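PDB 5JVV: beta-1,3-glucosyltransferase, which belongs to the carbohydrate-active proteins and probably folds as a beta-sandwich of two curved, largely antiparallel beta-sheets. Local coordinates for residues S52-L65 against A278-N292. Numbering follows the deposited sequence.
Sequences SVYLGVDHTNTLSL and ATKPEEFKEAYWEIN
V53-L55 and W289-I291 pair as antiparallel strands, their axes crossing at 159°; V53 with I291 and L55 with W289 are hydrogen-bonded pairs, Y54 with E290 the non-hydrogen-bonded pair between them. On one face of the sheet, L55 CD1 meets I291 CD1 at 3.8 Å and L55 CB lies against W289 CB; V53 and I291 both reach F14 of helix 11-16, so apolar residues suit this buried side. Y54 and E290 lie on the other face, and Y288, just before them, packs against Y54. With CG between its backbone N and carbonyl carbon (chi1 69°), Y288 sets one ring face against Y54 CE1, which sits toward the rim, 3.4 Å from Y288 CG. The planes differ by 29° and the rings barely overlap, while Y54 OH reaches water 2, which donates to K285 O. At the strand end, S52 OG donates to E290 OE2 over 2.5 Å, meeting its anti side; serine suits the place because its short hydroxyl also bonds T48 OG1. Beyond G56 the pairing gives way to loop packing. V57 CG2 touches F284 CB, H59 CB meets P281 O, and P281 lays its CB 3.3 Å from N61 O. D58 OD1 ties its own loop: T60 N closes an Asx turn and N61 N extends it to an Asx motif. Farther on, L63 N donates to A278 O near the end of helix 269-279 (2.9 Å). Four direct backbone bonds thus hold the strands, whereas the loops have one, and rely otherwise on apolar packing and water bridges, so ordered solvent is part of their fit.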
# COMPACT_ATOMS: atom_id res chain seq x y z
N SER A 52 -0.93 -4.19 -18.25
CA SER A 52 -0.91 -3.77 -16.85
C SER A 52 -1.12 -2.26 -16.75
O SER A 52 -1.05 -1.54 -17.75
CB SER A 52 0.43 -4.13 -16.23
OG SER A 52 1.47 -3.48 -16.95
N VAL A 53 -1.38 -1.80 -15.53
CA VAL A 53 -1.54 -0.38 -15.26
C VAL A 53 -0.31 0.17 -14.54
O VAL A 53 0.13 -0.38 -13.52
CB VAL A 53 -2.81 -0.12 -14.42
CG1 VAL A 53 -2.84 1.33 -13.94
CG2 VAL A 53 -4.05 -0.43 -15.24
N TYR A 54 0.25 1.25 -15.08
CA TYR A 54 1.39 1.94 -14.50
C TYR A 54 0.90 3.18 -13.76
O TYR A 54 0.18 4.01 -14.33
CB TYR A 54 2.36 2.33 -15.62
CG TYR A 54 3.50 3.27 -15.24
CD1 TYR A 54 4.78 2.78 -15.03
CD2 TYR A 54 3.30 4.64 -15.14
CE1 TYR A 54 5.83 3.62 -14.70
CE2 TYR A 54 4.34 5.50 -14.80
CZ TYR A 54 5.60 4.98 -14.59
OH TYR A 54 6.65 5.81 -14.25
N LEU A 55 1.27 3.29 -12.49
CA LEU A 55 1.05 4.51 -11.69
C LEU A 55 2.40 4.97 -11.17
O LEU A 55 2.97 4.34 -10.29
CB LEU A 55 0.12 4.23 -10.51
CG LEU A 55 -1.14 3.40 -10.73
CD1 LEU A 55 -1.79 3.10 -9.38
CD2 LEU A 55 -2.11 4.14 -11.67
N GLY A 56 2.91 6.06 -11.72
CA GLY A 56 4.24 6.53 -11.38
C GLY A 56 4.24 7.96 -10.89
O GLY A 56 3.18 8.53 -10.59
N VAL A 57 5.43 8.54 -10.81
CA VAL A 57 5.59 9.89 -10.29
C VAL A 57 6.44 10.72 -11.26
O VAL A 57 7.02 10.19 -12.21
CB VAL A 57 6.25 9.89 -8.89
CG1 VAL A 57 5.45 9.03 -7.91
CG2 VAL A 57 7.71 9.42 -8.96
N ASP A 58 6.51 12.02 -11.03
CA ASP A 58 7.39 12.88 -11.81
C ASP A 58 8.83 12.52 -11.46
O ASP A 58 9.27 12.73 -10.34
CB ASP A 58 7.09 14.34 -11.43
CG ASP A 58 7.98 15.35 -12.14
OD1 ASP A 58 9.08 15.00 -12.63
OD2 ASP A 58 7.58 16.53 -12.17
N HIS A 59 9.56 11.94 -12.42
CA HIS A 59 10.97 11.62 -12.21
C HIS A 59 11.85 12.42 -13.16
O HIS A 59 12.96 11.99 -13.52
CB HIS A 59 11.23 10.11 -12.36
CG HIS A 59 10.75 9.53 -13.67
ND1 HIS A 59 11.48 9.62 -14.84
CD2 HIS A 59 9.63 8.85 -13.98
CE1 HIS A 59 10.83 9.02 -15.81
NE2 HIS A 59 9.69 8.54 -15.32
N THR A 60 11.36 13.59 -13.54
CA THR A 60 12.02 14.44 -14.54
C THR A 60 12.44 15.79 -13.98
O THR A 60 13.57 16.25 -14.19
CB THR A 60 11.05 14.68 -15.72
OG1 THR A 60 10.80 13.43 -16.38
CG2 THR A 60 11.64 15.66 -16.72
N ASN A 61 11.53 16.43 -13.26
CA ASN A 61 11.72 17.83 -12.87
C ASN A 61 12.37 18.03 -11.51
O ASN A 61 12.09 17.30 -10.56
CB ASN A 61 10.38 18.56 -12.91
CG ASN A 61 9.78 18.60 -14.31
OD1 ASN A 61 10.32 19.25 -15.21
ND2 ASN A 61 8.66 17.92 -14.49
N THR A 62 13.22 19.05 -11.43
CA THR A 62 13.79 19.51 -10.17
C THR A 62 12.80 20.52 -9.60
O THR A 62 12.25 21.34 -10.33
CB THR A 62 15.15 20.17 -10.43
OG1 THR A 62 16.07 19.19 -10.96
CG2 THR A 62 15.72 20.79 -9.17
N LEU A 63 12.56 20.45 -8.29
CA LEU A 63 11.48 21.21 -7.67
C LEU A 63 11.96 22.17 -6.60
O LEU A 63 13.00 21.97 -5.97
CB LEU A 63 10.47 20.26 -7.03
CG LEU A 63 9.94 19.15 -7.93
CD1 LEU A 63 9.08 18.20 -7.13
CD2 LEU A 63 9.14 19.77 -9.08
N SER A 64 11.19 23.24 -6.40
CA SER A 64 11.44 24.14 -5.28
C SER A 64 11.19 23.44 -3.95
O SER A 64 10.31 22.57 -3.85
CB SER A 64 10.54 25.36 -5.37
OG SER A 64 10.69 26.16 -4.21
N LEU A 65 11.94 23.81 -2.93
CA LEU A 65 11.72 23.24 -1.60
C LEU A 65 10.38 23.68 -1.02
O LEU A 65 9.87 23.07 -0.09
CB LEU A 65 12.85 23.62 -0.65
CG LEU A 65 14.27 23.23 -1.04
CD1 LEU A 65 15.23 23.56 0.09
CD2 LEU A 65 14.33 21.75 -1.41
N ALA A 278 12.97 16.80 -3.71
CA ALA A 278 12.93 17.94 -4.63
C ALA A 278 14.06 17.94 -5.65
O ALA A 278 13.84 18.27 -6.83
CB ALA A 278 12.94 19.24 -3.84
N THR A 279 15.26 17.58 -5.22
CA THR A 279 16.46 17.83 -6.03
C THR A 279 17.00 16.61 -6.79
O THR A 279 17.92 16.75 -7.61
CB THR A 279 17.61 18.46 -5.19
OG1 THR A 279 18.09 17.50 -4.24
CG2 THR A 279 17.14 19.71 -4.48
N LYS A 280 16.44 15.43 -6.53
CA LYS A 280 16.91 14.21 -7.19
C LYS A 280 15.81 13.48 -7.96
O LYS A 280 15.50 12.32 -7.68
CB LYS A 280 17.56 13.27 -6.16
CG LYS A 280 18.74 13.89 -5.44
CD LYS A 280 19.25 12.93 -4.38
CE LYS A 280 20.35 13.55 -3.53
NZ LYS A 280 21.55 13.86 -4.36
N PRO A 281 15.23 14.14 -8.98
CA PRO A 281 14.11 13.52 -9.70
C PRO A 281 14.44 12.14 -10.29
O PRO A 281 13.58 11.26 -10.25
CB PRO A 281 13.82 14.52 -10.82
CG PRO A 281 15.09 15.32 -10.97
CD PRO A 281 15.60 15.45 -9.56
N GLU A 282 15.65 11.95 -10.80
CA GLU A 282 16.02 10.68 -11.43
C GLU A 282 15.98 9.49 -10.47
O GLU A 282 15.81 8.34 -10.89
CB GLU A 282 17.39 10.79 -12.10
CG GLU A 282 17.79 9.58 -12.95
CD GLU A 282 16.82 9.31 -14.08
OE1 GLU A 282 16.45 8.13 -14.27
OE2 GLU A 282 16.44 10.27 -14.79
N GLU A 283 16.12 9.75 -9.17
CA GLU A 283 16.07 8.69 -8.17
C GLU A 283 14.68 8.09 -8.05
O GLU A 283 14.49 7.05 -7.40
CB GLU A 283 16.53 9.21 -6.81
CG GLU A 283 18.00 9.54 -6.74
CD GLU A 283 18.77 8.58 -5.86
OE1 GLU A 283 19.91 8.91 -5.48
OE2 GLU A 283 18.23 7.49 -5.53
N PHE A 284 13.70 8.71 -8.70
CA PHE A 284 12.31 8.26 -8.56
C PHE A 284 11.76 7.54 -9.77
O PHE A 284 10.56 7.28 -9.87
CB PHE A 284 11.43 9.44 -8.13
CG PHE A 284 11.83 9.98 -6.79
CD1 PHE A 284 11.40 9.35 -5.64
CD2 PHE A 284 12.73 11.03 -6.69
CE1 PHE A 284 11.80 9.79 -4.38
CE2 PHE A 284 13.15 11.48 -5.46
CZ PHE A 284 12.68 10.86 -4.30
N LYS A 285 12.65 7.18 -10.69
CA LYS A 285 12.23 6.41 -11.85
C LYS A 285 11.61 5.09 -11.42
O LYS A 285 10.69 4.59 -12.08
CB LYS A 285 13.42 6.18 -12.79
CG LYS A 285 13.01 5.68 -14.16
CD LYS A 285 14.13 5.84 -15.17
CE LYS A 285 13.79 5.09 -16.44
NZ LYS A 285 13.39 3.69 -16.14
N GLU A 286 12.09 4.53 -10.31
CA GLU A 286 11.57 3.24 -9.84
C GLU A 286 10.43 3.39 -8.83
O GLU A 286 9.97 2.40 -8.29
CB GLU A 286 12.69 2.39 -9.21
CG GLU A 286 13.64 1.77 -10.21
CD GLU A 286 12.97 0.70 -11.04
OE1 GLU A 286 12.49 -0.29 -10.45
OE2 GLU A 286 12.92 0.85 -12.28
N ALA A 287 9.99 4.62 -8.59
CA ALA A 287 8.89 4.85 -7.66
C ALA A 287 7.56 4.75 -8.39
O ALA A 287 6.83 5.73 -8.50
CB ALA A 287 9.04 6.21 -6.96
N TYR A 288 7.24 3.56 -8.88
CA TYR A 288 5.98 3.33 -9.59
C TYR A 288 5.33 2.01 -9.24
O TYR A 288 6.01 1.06 -8.86
CB TYR A 288 6.16 3.42 -11.11
CG TYR A 288 6.95 2.31 -11.76
CD1 TYR A 288 6.33 1.15 -12.22
CD2 TYR A 288 8.32 2.44 -11.98
CE1 TYR A 288 7.05 0.15 -12.85
CE2 TYR A 288 9.05 1.45 -12.60
CZ TYR A 288 8.41 0.30 -13.03
OH TYR A 288 9.13 -0.69 -13.66
N TRP A 289 4.01 1.98 -9.34
CA TRP A 289 3.25 0.73 -9.29
C TRP A 289 3.04 0.23 -10.70
O TRP A 289 2.76 1.01 -11.62
CB TRP A 289 1.87 0.98 -8.67
CG TRP A 289 1.87 1.43 -7.27
CD1 TRP A 289 1.92 2.72 -6.82
CD2 TRP A 289 1.78 0.61 -6.10
NE1 TRP A 289 1.88 2.75 -5.45
CE2 TRP A 289 1.79 1.46 -4.98
CE3 TRP A 289 1.69 -0.78 -5.90
CZ2 TRP A 289 1.73 0.98 -3.68
CZ3 TRP A 289 1.63 -1.25 -4.59
CH2 TRP A 289 1.65 -0.37 -3.50
N GLU A 290 3.14 -1.09 -10.89
CA GLU A 290 2.65 -1.70 -12.11
C GLU A 290 1.73 -2.81 -11.66
O GLU A 290 2.16 -3.80 -11.06
CB GLU A 290 3.77 -2.26 -13.00
CG GLU A 290 3.21 -2.80 -14.31
CD GLU A 290 4.26 -3.14 -15.35
OE1 GLU A 290 5.44 -2.78 -15.16
OE2 GLU A 290 3.90 -3.78 -16.36
N ILE A 291 0.44 -2.61 -11.91
CA ILE A 291 -0.57 -3.52 -11.40
C ILE A 291 -1.14 -4.35 -12.54
O ILE A 291 -1.66 -3.81 -13.51
CB ILE A 291 -1.70 -2.72 -10.70
CG1 ILE A 291 -1.13 -1.95 -9.50
CG2 ILE A 291 -2.83 -3.66 -10.26
CD1 ILE A 291 -1.94 -0.72 -9.10
N ASN A 292 -1.01 -5.67 -12.43
CA ASN A 292 -1.57 -6.56 -13.45
C ASN A 292 -3.09 -6.65 -13.36
O ASN A 292 -3.79 -6.48 -14.37
CB ASN A 292 -0.98 -7.96 -13.32
CG ASN A 292 0.37 -8.07 -13.98
OD1 ASN A 292 0.61 -7.46 -15.03
ND2 ASN A 292 1.26 -8.84 -13.38
O HOH W 1 7.94 6.88 -11.54
O HOH W 2 9.34 5.13 -14.38
O HOH W 3 4.07 5.51 -7.55
O HOH W 4 14.01 10.10 -15.83
O HOH W 5 18.39 18.56 -9.66